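Local coordinates for Alpha/beta hydrolase (Pseudomonas aeruginosa PAO1, PDB 4R1D), which probably acts as a calcium-binding lipase effector of the H2 type VI secretion system and is held here in complex with its immunity protein, at residues L133-V139 with D203-G208; G117-V121 with R141-N145; C342-V348 with P482-G486; W440-K446 with T477-L483; L324-S329 with I411-H415. All coordinates share one frame; numbering follows the deposited sequence.

Contact 1: residues L133-V139 with D203-G208. With CA (calcium ion), chain C.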
# COMPACT_ATOMS: atom_id res chain seq x y z
N LEU A 133 16.45 -0.74 13.95
CA LEU A 133 16.81 0.66 13.76
C LEU A 133 17.03 0.98 12.28
O LEU A 133 16.71 2.08 11.82
CB LEU A 133 18.06 1.02 14.55
CG LEU A 133 17.77 1.23 16.04
CD1 LEU A 133 19.08 1.38 16.83
CD2 LEU A 133 16.86 2.44 16.25
N ARG A 134 17.57 0.01 11.56
CA ARG A 134 17.81 0.18 10.12
C ARG A 134 16.51 0.06 9.31
O ARG A 134 16.54 0.20 8.09
CB ARG A 134 18.80 -0.86 9.59
CG ARG A 134 20.16 -0.86 10.25
CD ARG A 134 21.11 0.12 9.61
NE ARG A 134 22.49 -0.22 9.99
CZ ARG A 134 23.23 -1.11 9.34
NH1 ARG A 134 22.72 -1.75 8.29
NH2 ARG A 134 24.47 -1.38 9.76
N GLY A 135 15.40 -0.23 9.99
CA GLY A 135 14.10 -0.30 9.33
C GLY A 135 13.76 -1.60 8.62
O GLY A 135 12.80 -1.68 7.84
N TRP A 136 14.52 -2.66 8.90
CA TRP A 136 14.31 -3.91 8.18
C TRP A 136 12.97 -4.57 8.53
O TRP A 136 12.52 -5.46 7.82
CB TRP A 136 15.44 -4.89 8.44
CG TRP A 136 16.79 -4.48 7.90
CD1 TRP A 136 17.20 -3.22 7.54
CD2 TRP A 136 17.90 -5.34 7.67
NE1 TRP A 136 18.51 -3.26 7.09
CE2 TRP A 136 18.95 -4.55 7.16
CE3 TRP A 136 18.10 -6.71 7.85
CZ2 TRP A 136 20.20 -5.10 6.84
CZ3 TRP A 136 19.34 -7.25 7.52
CH2 TRP A 136 20.37 -6.44 7.02
N GLY A 137 12.34 -4.12 9.62
CA GLY A 137 11.04 -4.65 10.01
C GLY A 137 9.90 -3.90 9.35
O GLY A 137 8.74 -4.09 9.71
N LYS A 138 10.23 -3.04 8.40
CA LYS A 138 9.22 -2.28 7.66
C LYS A 138 8.65 -3.05 6.48
O LYS A 138 7.62 -2.66 5.94
CB LYS A 138 9.83 -1.02 7.08
CG LYS A 138 10.15 0.08 8.06
CD LYS A 138 10.98 1.13 7.37
CE LYS A 138 11.51 2.17 8.36
NZ LYS A 138 12.31 3.23 7.67
N VAL A 139 9.34 -4.10 6.06
CA VAL A 139 9.04 -4.74 4.78
C VAL A 139 8.88 -6.26 4.86
O VAL A 139 9.32 -6.89 5.82
CB VAL A 139 10.12 -4.41 3.72
CG1 VAL A 139 10.17 -2.92 3.46
CG2 VAL A 139 11.49 -4.93 4.17
N ASP A 203 26.35 0.34 4.83
CA ASP A 203 25.29 -0.10 5.74
C ASP A 203 23.97 -0.05 4.97
O ASP A 203 23.70 0.95 4.31
CB ASP A 203 25.16 0.85 6.93
CG ASP A 203 26.28 0.71 7.94
OD1 ASP A 203 26.87 -0.38 8.07
OD2 ASP A 203 26.55 1.70 8.65
N VAL A 204 23.16 -1.09 5.08
CA VAL A 204 21.89 -1.12 4.36
C VAL A 204 20.75 -0.61 5.25
O VAL A 204 20.50 -1.16 6.32
CB VAL A 204 21.53 -2.55 3.92
CG1 VAL A 204 20.20 -2.55 3.15
CG2 VAL A 204 22.66 -3.15 3.05
N TRP A 205 20.07 0.44 4.78
CA TRP A 205 18.93 1.02 5.48
C TRP A 205 17.70 0.76 4.63
O TRP A 205 17.78 0.72 3.41
CB TRP A 205 19.12 2.53 5.65
CG TRP A 205 20.26 2.86 6.56
CD1 TRP A 205 21.59 2.80 6.27
CD2 TRP A 205 20.17 3.32 7.92
NE1 TRP A 205 22.33 3.19 7.36
CE2 TRP A 205 21.48 3.50 8.39
CE3 TRP A 205 19.10 3.58 8.78
CZ2 TRP A 205 21.76 3.95 9.68
CZ3 TRP A 205 19.37 4.02 10.07
CH2 TRP A 205 20.70 4.19 10.51
N CYS A 206 16.56 0.57 5.28
CA CYS A 206 15.35 0.13 4.59
C CYS A 206 14.32 1.24 4.50
O CYS A 206 13.68 1.58 5.50
CB CYS A 206 14.75 -1.06 5.31
SG CYS A 206 13.36 -1.83 4.44
N ALA A 207 14.15 1.79 3.30
CA ALA A 207 13.22 2.89 3.09
C ALA A 207 11.83 2.41 2.73
O ALA A 207 11.33 2.67 1.64
CB ALA A 207 13.75 3.84 2.02
N GLY A 208 11.19 1.70 3.66
CA GLY A 208 9.80 1.31 3.45
C GLY A 208 8.96 2.56 3.22
O GLY A 208 9.30 3.65 3.70
CA CA C . 27.81 -2.57 7.41
O HOH W 1 27.38 -3.00 9.91
O HOH W 2 10.89 4.56 5.65
O HOH W 3 29.96 -1.43 8.44
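Arg134 lays its CD methylene over the centre of the Trp205 six-membered ring, a CH-pi contact with CD 3.7 Å from the ring centroid. One face of its guanidinium rests on Asp203, whose CB packs toward the rim, while Val204 O stands near the edge. The indole of Trp136 works through its edge instead: NE1 donates in the ring plane to Val204 O at 3.0 Å, nearly straight at 165°. Arg134 NH1 grips that same oxygen from the opposite face of the carbonyl plane, holding it between two donors. A bend at chi2 (-86°) turns the arginine chain along the strand toward Asp203, where NH1 also pairs with Glu152. Asp203 OD1 binds the calcium ion at 2.5 Å; OD2 has a long, charge-only salt bridge with Arg134 NH2, and its hydrogen bond goes to Tyr234 OH. Cys206 N donates to Arg134 O at 2.8 Å, just before Gly135 closes the preceding helix in a Schellman motif, and Lys138 NZ reaches Cys206 O at 3.1 Å. A loop thus lines strand 201-206, the outermost within this chain of the parallel alpha/beta hydrolase sheet, next to a calcium site completed by Glu152, Asp156, the carbonyl of Phe202 and waters.

Contact 2: residues G117-V121 with R141-N145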
# COMPACT_ATOMS: atom_id res chain seq x y z
N GLY A 117 7.47 -4.93 12.10
CA GLY A 117 7.36 -6.28 11.57
C GLY A 117 8.49 -7.18 12.02
O GLY A 117 9.47 -6.73 12.63
N THR A 118 8.36 -8.47 11.72
CA THR A 118 9.37 -9.45 12.08
C THR A 118 10.61 -9.25 11.22
O THR A 118 10.51 -8.78 10.10
CB THR A 118 8.85 -10.88 11.86
OG1 THR A 118 8.43 -11.01 10.50
CG2 THR A 118 7.68 -11.17 12.81
N ILE A 119 11.77 -9.61 11.77
CA ILE A 119 13.05 -9.41 11.10
C ILE A 119 13.87 -10.69 11.15
O ILE A 119 13.95 -11.34 12.19
CB ILE A 119 13.88 -8.30 11.78
CG1 ILE A 119 13.15 -6.96 11.68
CG2 ILE A 119 15.28 -8.21 11.17
CD1 ILE A 119 13.86 -5.80 12.40
N ASP A 120 14.49 -11.04 10.02
CA ASP A 120 15.40 -12.16 9.98
C ASP A 120 16.79 -11.60 9.72
O ASP A 120 17.11 -11.25 8.58
CB ASP A 120 15.01 -13.12 8.86
CG ASP A 120 15.98 -14.27 8.70
OD1 ASP A 120 16.82 -14.47 9.61
OD2 ASP A 120 15.90 -14.97 7.67
N VAL A 121 17.60 -11.48 10.76
CA VAL A 121 18.92 -10.90 10.60
C VAL A 121 19.85 -11.81 9.80
O VAL A 121 20.88 -11.37 9.30
CB VAL A 121 19.56 -10.52 11.94
CG1 VAL A 121 18.68 -9.51 12.68
CG2 VAL A 121 19.78 -11.77 12.79
N ARG A 141 9.28 -9.90 5.05
CA ARG A 141 10.52 -10.51 5.51
C ARG A 141 11.19 -11.44 4.50
O ARG A 141 12.36 -11.24 4.15
CB ARG A 141 10.32 -11.24 6.84
CG ARG A 141 11.57 -11.98 7.24
CD ARG A 141 11.72 -12.09 8.73
NE ARG A 141 10.52 -12.58 9.37
CZ ARG A 141 9.93 -13.73 9.10
NH1 ARG A 141 10.41 -14.53 8.17
NH2 ARG A 141 8.84 -14.08 9.77
N SER A 142 10.47 -12.44 4.04
CA SER A 142 11.05 -13.42 3.11
C SER A 142 11.54 -12.78 1.81
O SER A 142 12.57 -13.17 1.26
CB SER A 142 10.03 -14.52 2.79
OG SER A 142 8.93 -13.99 2.07
N ALA A 143 10.79 -11.80 1.32
CA ALA A 143 11.13 -11.17 0.04
C ALA A 143 12.36 -10.29 0.10
O ALA A 143 13.12 -10.21 -0.88
CB ALA A 143 9.95 -10.38 -0.50
N TYR A 144 12.56 -9.63 1.24
CA TYR A 144 13.57 -8.57 1.35
C TYR A 144 14.67 -8.72 2.40
O TYR A 144 15.77 -8.23 2.19
CB TYR A 144 12.87 -7.24 1.57
CG TYR A 144 11.94 -6.87 0.44
CD1 TYR A 144 12.35 -6.95 -0.89
CD2 TYR A 144 10.65 -6.48 0.71
CE1 TYR A 144 11.48 -6.60 -1.93
CE2 TYR A 144 9.78 -6.12 -0.31
CZ TYR A 144 10.20 -6.19 -1.62
OH TYR A 144 9.31 -5.82 -2.62
N ASN A 145 14.38 -9.35 3.53
CA ASN A 145 15.41 -9.47 4.57
C ASN A 145 16.68 -10.24 4.12
O ASN A 145 17.79 -9.81 4.42
CB ASN A 145 14.84 -10.04 5.89
CG ASN A 145 14.13 -8.97 6.75
OD1 ASN A 145 14.09 -9.08 7.97
ND2 ASN A 145 13.60 -7.93 6.11
O HOH W 4 18.98 -11.03 6.44
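Thr118 and Arg141 meet at nearly a right angle, the hydroxyl of one at the NE edge of the other. Arg141 leaves its helix with CG opposite the backbone N (chi1 174°) and then kinks at chi3 (49°), which swings NE onto Thr118 OG1 at 2.8 Å; NH2 adds a weak bond to the same oxygen. Thr118 answers by placing OG1 between its own N and carbonyl carbon, and the oxygen lies somewhat tilted from the guanidinium plane. Beyond the bend, Arg141 CD packs against Asp120 N (3.2 Å) and Asp120 CB (3.4 Å). One helical turn on, Asp120 N donates to Asn145 OD1 at 2.9 Å, in the carbonyl plane on a lone pair and close to straight. The ND2 of Asn145 is taken by Trp136 O, a division of labour that fixes which way round the amide sits. A water donates to both Asp120 O and Asn145 O. Glu265 of the partner chain, presumably the immunity protein, makes a long and weak ion pair with Arg141. One side-chain to side-chain and one side-chain to main-chain link thereby fasten an irregular loop to the first turn of helix 141-155, where no strand pairing exists.

Contact 3: residues C342-V348 with P482-G486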
# COMPACT_ATOMS: atom_id res chain seq x y z
N CYS A 342 -10.89 -10.73 -29.06
CA CYS A 342 -10.73 -11.73 -30.11
C CYS A 342 -11.95 -12.63 -30.22
O CYS A 342 -12.73 -12.75 -29.28
CB CYS A 342 -9.51 -12.62 -29.82
SG CYS A 342 -7.95 -11.73 -29.69
N ASP A 343 -12.10 -13.28 -31.38
CA ASP A 343 -13.18 -14.24 -31.56
C ASP A 343 -12.74 -15.63 -31.10
O ASP A 343 -11.61 -15.82 -30.64
CB ASP A 343 -13.67 -14.25 -33.02
CG ASP A 343 -12.60 -14.71 -34.01
OD1 ASP A 343 -11.67 -15.44 -33.62
OD2 ASP A 343 -12.72 -14.36 -35.20
N ALA A 344 -13.64 -16.60 -31.24
CA ALA A 344 -13.39 -17.98 -30.82
C ALA A 344 -12.14 -18.59 -31.45
O ALA A 344 -11.51 -19.48 -30.87
CB ALA A 344 -14.60 -18.86 -31.09
N GLN A 345 -11.77 -18.12 -32.64
CA GLN A 345 -10.57 -18.63 -33.32
C GLN A 345 -9.31 -17.85 -32.92
O GLN A 345 -8.23 -18.11 -33.45
CB GLN A 345 -10.75 -18.58 -34.84
CG GLN A 345 -11.80 -19.55 -35.39
CD GLN A 345 -13.19 -19.25 -34.87
OE1 GLN A 345 -13.81 -18.25 -35.23
NE2 GLN A 345 -13.70 -20.13 -34.01
N GLY A 346 -9.46 -16.90 -32.00
CA GLY A 346 -8.33 -16.14 -31.50
C GLY A 346 -7.97 -14.94 -32.35
O GLY A 346 -6.95 -14.28 -32.12
N GLN A 347 -8.80 -14.65 -33.34
CA GLN A 347 -8.54 -13.54 -34.24
C GLN A 347 -9.12 -12.26 -33.68
O GLN A 347 -10.25 -12.24 -33.19
CB GLN A 347 -9.11 -13.82 -35.63
CG GLN A 347 -8.48 -15.01 -36.32
CD GLN A 347 -6.97 -14.97 -36.29
OE1 GLN A 347 -6.31 -15.88 -35.79
NE2 GLN A 347 -6.40 -13.90 -36.85
N VAL A 348 -8.34 -11.19 -33.76
CA VAL A 348 -8.74 -9.90 -33.23
C VAL A 348 -9.95 -9.38 -34.00
O VAL A 348 -9.96 -9.39 -35.23
CB VAL A 348 -7.61 -8.88 -33.30
CG1 VAL A 348 -8.10 -7.51 -32.83
CG2 VAL A 348 -6.42 -9.34 -32.47
N PRO A 482 -0.06 -16.23 -25.14
CA PRO A 482 0.01 -15.05 -26.01
C PRO A 482 -1.00 -15.08 -27.15
O PRO A 482 -1.58 -16.12 -27.47
CB PRO A 482 1.42 -15.13 -26.59
CG PRO A 482 1.70 -16.59 -26.65
CD PRO A 482 1.03 -17.18 -25.43
N LEU A 483 -1.20 -13.91 -27.77
CA LEU A 483 -2.11 -13.76 -28.89
C LEU A 483 -1.75 -14.73 -30.02
O LEU A 483 -0.58 -15.01 -30.27
CB LEU A 483 -2.05 -12.32 -29.40
CG LEU A 483 -3.19 -11.74 -30.24
CD1 LEU A 483 -4.48 -11.78 -29.46
CD2 LEU A 483 -2.85 -10.31 -30.65
N GLU A 484 -2.78 -15.24 -30.69
CA GLU A 484 -2.62 -16.25 -31.73
C GLU A 484 -1.72 -15.75 -32.87
O GLU A 484 -0.74 -16.40 -33.24
CB GLU A 484 -3.99 -16.67 -32.27
CG GLU A 484 -4.85 -17.44 -31.26
CD GLU A 484 -5.29 -16.61 -30.05
OE1 GLU A 484 -5.27 -15.36 -30.13
OE2 GLU A 484 -5.65 -17.22 -29.02
N THR A 485 -2.07 -14.59 -33.41
CA THR A 485 -1.29 -13.96 -34.48
C THR A 485 -0.68 -12.67 -33.95
O THR A 485 -1.39 -11.69 -33.70
CB THR A 485 -2.16 -13.64 -35.71
OG1 THR A 485 -2.80 -14.84 -36.17
CG2 THR A 485 -1.32 -13.05 -36.83
N GLY A 486 0.63 -12.66 -33.77
CA GLY A 486 1.29 -11.53 -33.16
C GLY A 486 1.97 -10.57 -34.12
O GLY A 486 2.31 -10.91 -35.25
O HOH W 5 -4.49 -13.04 -33.14
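Gly346 and Glu484 bring two loops together beside the small mixed sheet, the first of them a type I beta turn (Asp343 to Gly346) whose bonding fits the classic G1 bulge. In that loop Gly346 N donates to Asp343 O and Asp343 N to Gln347 O, while Asp343 OD1 takes Gln347 N from above its carboxylate plane. Gly346 has a positive phi, and with no side chain there the glutamate packs directly on its CA.

The course of Glu484 can be followed atom by atom. Its CB passes 3.8 Å from Gly346 O. CG, placed beside the backbone N (chi1 -67°), then comes up to Gly346 CA at 3.7 Å, and a bend at chi2 (66°) folds the carboxylate back so that CD lies 3.4 Å from the same CA. At the tip OE1 stands only 2.8 Å from Gly346 O. Both are acceptors and no hydrogen bond joins them, so the approach is probably unfavourable. OE2 has a long, weak ion pair with Lys446, whose charge would partly offset it.

Leu483 supplies the apolar half of the contact by dividing its two methyls. CD1 rests on Cys342, and CD2 touches Val348 CG2 at 4.1 Å, the two side chains crossing at about a right angle. A water bridges the two loops, donating to Gly346 O and accepting from Thr485 N, each at 2.9 Å. The tightest of the apolar touches is Cys342 SG on Leu483 CD1, at 3.5 Å.

Contact 4: residues W440-K446 with T477-L483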
# COMPACT_ATOMS: atom_id res chain seq x y z
N TRP A 440 0.33 -12.07 -17.96
CA TRP A 440 -0.81 -11.35 -18.53
C TRP A 440 -0.36 -10.30 -19.55
O TRP A 440 -0.99 -9.25 -19.71
CB TRP A 440 -1.66 -10.71 -17.42
CG TRP A 440 -2.21 -11.76 -16.52
CD1 TRP A 440 -1.81 -12.04 -15.25
CD2 TRP A 440 -3.21 -12.72 -16.86
NE1 TRP A 440 -2.52 -13.12 -14.76
CE2 TRP A 440 -3.39 -13.55 -15.73
CE3 TRP A 440 -3.99 -12.95 -18.00
CZ2 TRP A 440 -4.31 -14.59 -15.72
CZ3 TRP A 440 -4.90 -13.98 -17.98
CH2 TRP A 440 -5.06 -14.80 -16.85
N ARG A 441 0.71 -10.62 -20.27
CA ARG A 441 1.33 -9.66 -21.17
C ARG A 441 0.38 -9.29 -22.32
O ARG A 441 0.28 -8.13 -22.70
CB ARG A 441 2.65 -10.22 -21.70
CG ARG A 441 3.42 -9.23 -22.55
CD ARG A 441 3.15 -9.44 -24.06
NE ARG A 441 3.90 -8.47 -24.83
CZ ARG A 441 4.44 -8.68 -26.04
NH1 ARG A 441 4.31 -9.85 -26.64
NH2 ARG A 441 5.11 -7.70 -26.62
N ASP A 442 -0.30 -10.29 -22.87
CA ASP A 442 -1.41 -10.02 -23.78
C ASP A 442 -2.67 -10.27 -23.00
O ASP A 442 -2.91 -11.39 -22.54
CB ASP A 442 -1.39 -10.95 -25.00
CG ASP A 442 -0.22 -10.68 -25.91
OD1 ASP A 442 0.26 -9.53 -25.94
OD2 ASP A 442 0.23 -11.61 -26.61
N LEU A 443 -3.47 -9.23 -22.82
CA LEU A 443 -4.68 -9.35 -22.05
C LEU A 443 -5.77 -9.60 -23.09
O LEU A 443 -6.11 -8.71 -23.86
CB LEU A 443 -4.95 -8.05 -21.29
CG LEU A 443 -5.85 -8.14 -20.05
CD1 LEU A 443 -7.14 -8.86 -20.38
CD2 LEU A 443 -5.12 -8.85 -18.93
N ILE A 444 -6.30 -10.82 -23.10
CA ILE A 444 -7.21 -11.24 -24.16
C ILE A 444 -8.60 -11.60 -23.66
O ILE A 444 -8.76 -12.44 -22.80
CB ILE A 444 -6.66 -12.47 -24.90
CG1 ILE A 444 -5.28 -12.16 -25.51
CG2 ILE A 444 -7.65 -12.93 -25.98
CD1 ILE A 444 -4.41 -13.42 -25.67
N TRP A 445 -9.61 -10.94 -24.23
CA TRP A 445 -10.99 -11.32 -24.01
C TRP A 445 -11.38 -12.11 -25.24
O TRP A 445 -11.40 -11.56 -26.34
CB TRP A 445 -11.89 -10.09 -23.96
CG TRP A 445 -11.94 -9.33 -22.67
CD1 TRP A 445 -11.34 -8.13 -22.39
CD2 TRP A 445 -12.69 -9.67 -21.50
NE1 TRP A 445 -11.66 -7.72 -21.12
CE2 TRP A 445 -12.48 -8.65 -20.55
CE3 TRP A 445 -13.52 -10.75 -21.16
CZ2 TRP A 445 -13.07 -8.67 -19.28
CZ3 TRP A 445 -14.10 -10.77 -19.90
CH2 TRP A 445 -13.86 -9.75 -18.98
N LYS A 446 -11.66 -13.39 -25.07
CA LYS A 446 -12.00 -14.24 -26.20
C LYS A 446 -13.48 -14.60 -26.15
O LYS A 446 -13.97 -15.09 -25.13
CB LYS A 446 -11.13 -15.49 -26.17
CG LYS A 446 -11.37 -16.44 -27.33
CD LYS A 446 -10.56 -17.71 -27.17
CE LYS A 446 -9.14 -17.53 -27.65
NZ LYS A 446 -8.47 -18.84 -27.90
N THR A 477 -14.37 -13.98 -22.52
CA THR A 477 -13.71 -14.59 -21.38
C THR A 477 -12.24 -14.25 -21.42
O THR A 477 -11.57 -14.40 -22.45
CB THR A 477 -13.86 -16.12 -21.43
OG1 THR A 477 -15.25 -16.47 -21.37
CG2 THR A 477 -13.12 -16.77 -20.26
N ILE A 478 -11.70 -13.80 -20.30
CA ILE A 478 -10.27 -13.55 -20.25
C ILE A 478 -9.51 -14.87 -20.29
O ILE A 478 -9.75 -15.76 -19.48
CB ILE A 478 -9.89 -12.69 -19.03
CG1 ILE A 478 -10.28 -11.23 -19.31
CG2 ILE A 478 -8.40 -12.81 -18.75
CD1 ILE A 478 -10.12 -10.27 -18.14
N VAL A 479 -8.62 -15.00 -21.26
CA VAL A 479 -7.85 -16.22 -21.41
C VAL A 479 -6.36 -15.89 -21.49
O VAL A 479 -5.96 -14.82 -21.96
CB VAL A 479 -8.24 -16.97 -22.69
CG1 VAL A 479 -9.69 -17.44 -22.60
CG2 VAL A 479 -8.03 -16.09 -23.91
N GLN A 480 -5.55 -16.83 -21.02
CA GLN A 480 -4.11 -16.69 -21.03
C GLN A 480 -3.59 -16.50 -22.46
O GLN A 480 -4.04 -17.18 -23.38
CB GLN A 480 -3.50 -17.95 -20.41
CG GLN A 480 -2.05 -17.85 -20.01
CD GLN A 480 -1.58 -19.11 -19.32
OE1 GLN A 480 -2.06 -19.47 -18.25
NE2 GLN A 480 -0.63 -19.80 -19.95
N GLY A 481 -2.65 -15.57 -22.62
CA GLY A 481 -1.98 -15.36 -23.90
C GLY A 481 -0.91 -16.42 -24.12
O GLY A 481 -0.84 -17.38 -23.36
N PRO A 482 -0.06 -16.23 -25.14
CA PRO A 482 0.01 -15.05 -26.01
C PRO A 482 -1.00 -15.08 -27.15
O PRO A 482 -1.58 -16.12 -27.47
CB PRO A 482 1.42 -15.13 -26.59
CG PRO A 482 1.70 -16.59 -26.65
CD PRO A 482 1.03 -17.18 -25.43
N LEU A 483 -1.20 -13.91 -27.77
CA LEU A 483 -2.11 -13.76 -28.89
C LEU A 483 -1.75 -14.73 -30.02
O LEU A 483 -0.58 -15.01 -30.27
CB LEU A 483 -2.05 -12.32 -29.40
CG LEU A 483 -3.19 -11.74 -30.24
CD1 LEU A 483 -4.48 -11.78 -29.46
CD2 LEU A 483 -2.85 -10.31 -30.65
O HOH W 6 -4.84 -12.55 -21.11
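An antiparallel strand pair forms here, with Trp445 opposite Ile478 as a non-hydrogen-bonded pair and Lys446 opposite Thr477 as a hydrogen-bonded one. The second pair is closed by Lys446 N to Thr477 O at 2.8 Å, almost perfectly straight at 177°, and by the return bond from Thr477 N to Lys446 O. One step back, Val479 N still donates to Ile444 O at 3.0 Å, but the partner bond is replaced by a water that accepts from Ile444 N and donates to both Val479 O and Asp442 O. Regular pairing gives way at this water.

On one face of the pair Ile478 is the central apolar residue. Its CG1, beside the backbone N at chi1 -76°, stands squarely over the Trp445 six-membered ring, 3.5 Å from the centroid, in a CH-pi contact. Its CG2 touches Trp440 CZ3 at 3.8 Å, and Leu443 CD1 adds to the same cluster, while Trp445 NE1 turns to Tyr291. On the other face Ile444 CG2 packs against Val479 CG2, and Ile444 CD1 reaches Gly481 CA at 3.6 Å.

Beyond the regular pairing, Asp442 takes over. Its OD2 receives Leu483 N at 2.9 Å on the anti side, nearly straight, just after the cis Gly481-Pro482 peptide; OD1 pairs with Arg333. Strand 477-479 thereby forms the outer strand, within this chain, of the four-stranded mixed sheet that stands apart from the parallel hydrolase sheet.

Contact 5: residues L324-S329 with I411-H415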
# COMPACT_ATOMS: atom_id res chain seq x y z
N LEU A 324 -2.69 2.46 -8.68
CA LEU A 324 -3.09 2.77 -10.05
C LEU A 324 -1.91 3.17 -10.91
O LEU A 324 -1.95 3.02 -12.13
CB LEU A 324 -4.12 3.90 -10.08
CG LEU A 324 -5.55 3.47 -9.78
CD1 LEU A 324 -6.46 4.69 -9.66
CD2 LEU A 324 -6.07 2.50 -10.86
N GLU A 325 -0.87 3.71 -10.27
CA GLU A 325 0.30 4.15 -11.02
C GLU A 325 1.06 2.99 -11.67
O GLU A 325 1.93 3.21 -12.50
CB GLU A 325 1.23 5.00 -10.14
CG GLU A 325 0.76 6.45 -10.02
CD GLU A 325 1.40 7.19 -8.86
OE1 GLU A 325 2.32 6.63 -8.24
OE2 GLU A 325 0.96 8.33 -8.58
N LEU A 326 0.71 1.76 -11.29
CA LEU A 326 1.27 0.59 -11.95
C LEU A 326 0.64 0.37 -13.33
O LEU A 326 1.13 -0.44 -14.12
CB LEU A 326 1.05 -0.65 -11.09
CG LEU A 326 1.44 -2.02 -11.67
CD1 LEU A 326 2.95 -2.07 -11.91
CD2 LEU A 326 1.01 -3.16 -10.76
N ALA A 327 -0.45 1.07 -13.62
CA ALA A 327 -1.15 0.86 -14.90
C ALA A 327 -0.22 1.23 -16.06
O ALA A 327 0.60 2.12 -15.93
CB ALA A 327 -2.40 1.69 -14.94
N PRO A 328 -0.34 0.51 -17.20
CA PRO A 328 0.51 0.85 -18.35
C PRO A 328 0.41 2.34 -18.74
O PRO A 328 -0.68 2.90 -18.77
CB PRO A 328 -0.02 -0.05 -19.47
CG PRO A 328 -0.48 -1.28 -18.74
CD PRO A 328 -1.11 -0.73 -17.43
N SER A 329 1.55 2.95 -19.04
CA SER A 329 1.59 4.35 -19.47
C SER A 329 1.27 4.44 -20.96
O SER A 329 1.01 3.43 -21.61
CB SER A 329 2.98 4.91 -19.23
OG SER A 329 3.93 4.25 -20.06
N ILE A 411 -2.42 10.16 -12.52
CA ILE A 411 -1.41 9.18 -12.91
C ILE A 411 -0.88 9.46 -14.32
O ILE A 411 0.31 9.30 -14.56
CB ILE A 411 -1.86 7.69 -12.76
CG1 ILE A 411 -2.71 7.24 -13.95
CG2 ILE A 411 -2.54 7.44 -11.42
CD1 ILE A 411 -2.82 5.73 -14.10
N ALA A 412 -1.75 9.88 -15.24
CA ALA A 412 -1.30 10.19 -16.60
C ALA A 412 -0.24 11.28 -16.54
O ALA A 412 0.77 11.23 -17.26
CB ALA A 412 -2.47 10.63 -17.48
N ASN A 413 -0.45 12.25 -15.66
CA ASN A 413 0.48 13.36 -15.53
C ASN A 413 1.81 12.90 -14.90
O ASN A 413 2.88 13.25 -15.37
CB ASN A 413 -0.16 14.50 -14.73
CG ASN A 413 0.75 15.71 -14.60
OD1 ASN A 413 1.18 16.28 -15.60
ND2 ASN A 413 1.02 16.12 -13.36
N PHE A 414 1.71 12.07 -13.87
CA PHE A 414 2.91 11.52 -13.24
C PHE A 414 3.69 10.63 -14.21
O PHE A 414 4.90 10.76 -14.33
CB PHE A 414 2.51 10.73 -11.98
CG PHE A 414 3.66 10.07 -11.27
CD1 PHE A 414 4.65 10.83 -10.68
CD2 PHE A 414 3.74 8.68 -11.18
CE1 PHE A 414 5.71 10.23 -10.00
CE2 PHE A 414 4.80 8.07 -10.51
CZ PHE A 414 5.79 8.85 -9.92
N HIS A 415 2.99 9.74 -14.89
CA HIS A 415 3.60 8.91 -15.93
C HIS A 415 4.36 9.74 -16.95
O HIS A 415 5.49 9.42 -17.31
CB HIS A 415 2.55 8.11 -16.68
CG HIS A 415 2.01 6.94 -15.91
ND1 HIS A 415 0.89 6.25 -16.31
CD2 HIS A 415 2.46 6.34 -14.78
CE1 HIS A 415 0.66 5.28 -15.45
NE2 HIS A 415 1.60 5.31 -14.51
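Glu325 O is gripped by the ring of His415, whose NE2 donates to it at 2.9 Å, where the loop after helix 321-324 packs on helix 400-421. The bond is close to straight (168°) and the oxygen lies in the imidazole plane, although the donor is tilted away from the plane of the carbonyl. Next to it, His415 CE1 comes within 3.2 Å of Ala327 O, so one end of the ring faces two loop carbonyls. The ND1 side is turned to Ser329, whose CB is 3.8 Å from it, and has its polar partner in Tyr366 OH. Bonds at both nitrogens leave the ring little freedom to flip.

The Glu325 side chain, stretched out beyond CG, crosses Phe414 at about a right angle. Its CD lies 3.6 Å from Phe414 CD2, the carboxylate and ring planes being 29° apart. Both carboxylate oxygens are satisfied from elsewhere, OE2 by Ser214 OG and OE1 by Asn215 N at the start of helix 215-238. All the touching residues are buried, and the chemistry follows from that: the N-H of NE2 satisfies a buried carbonyl of the Leu324-Ala327 turn, while the beginning of a helix would probably favour a charged carboxylate beside the phenylalanine.

In the fold
Contacts 1 and 2 touch, their centres 10 Å apart and their segments alternating along the chain. Contact 1 sets the loop after helix 128-133 on edge strand 201-206 of the parallel sheet; contact 2 joins the loop before that helix to helix 141-155. Both close before the others open. Contacts 3 and 4, 9 Å between centres, share Pro482 and Leu483: contact 4 lies in the four-stranded mixed sheet, contact 3 in loops at the ends of its strands. Centres of contacts 1 and 3 are 46 Å apart. Contact 5, the most central, alternates with contact 3 and closes before contact 4 opens. The contacts thus form two separate clusters, one at each sheet, with contact 5 nearer the centre.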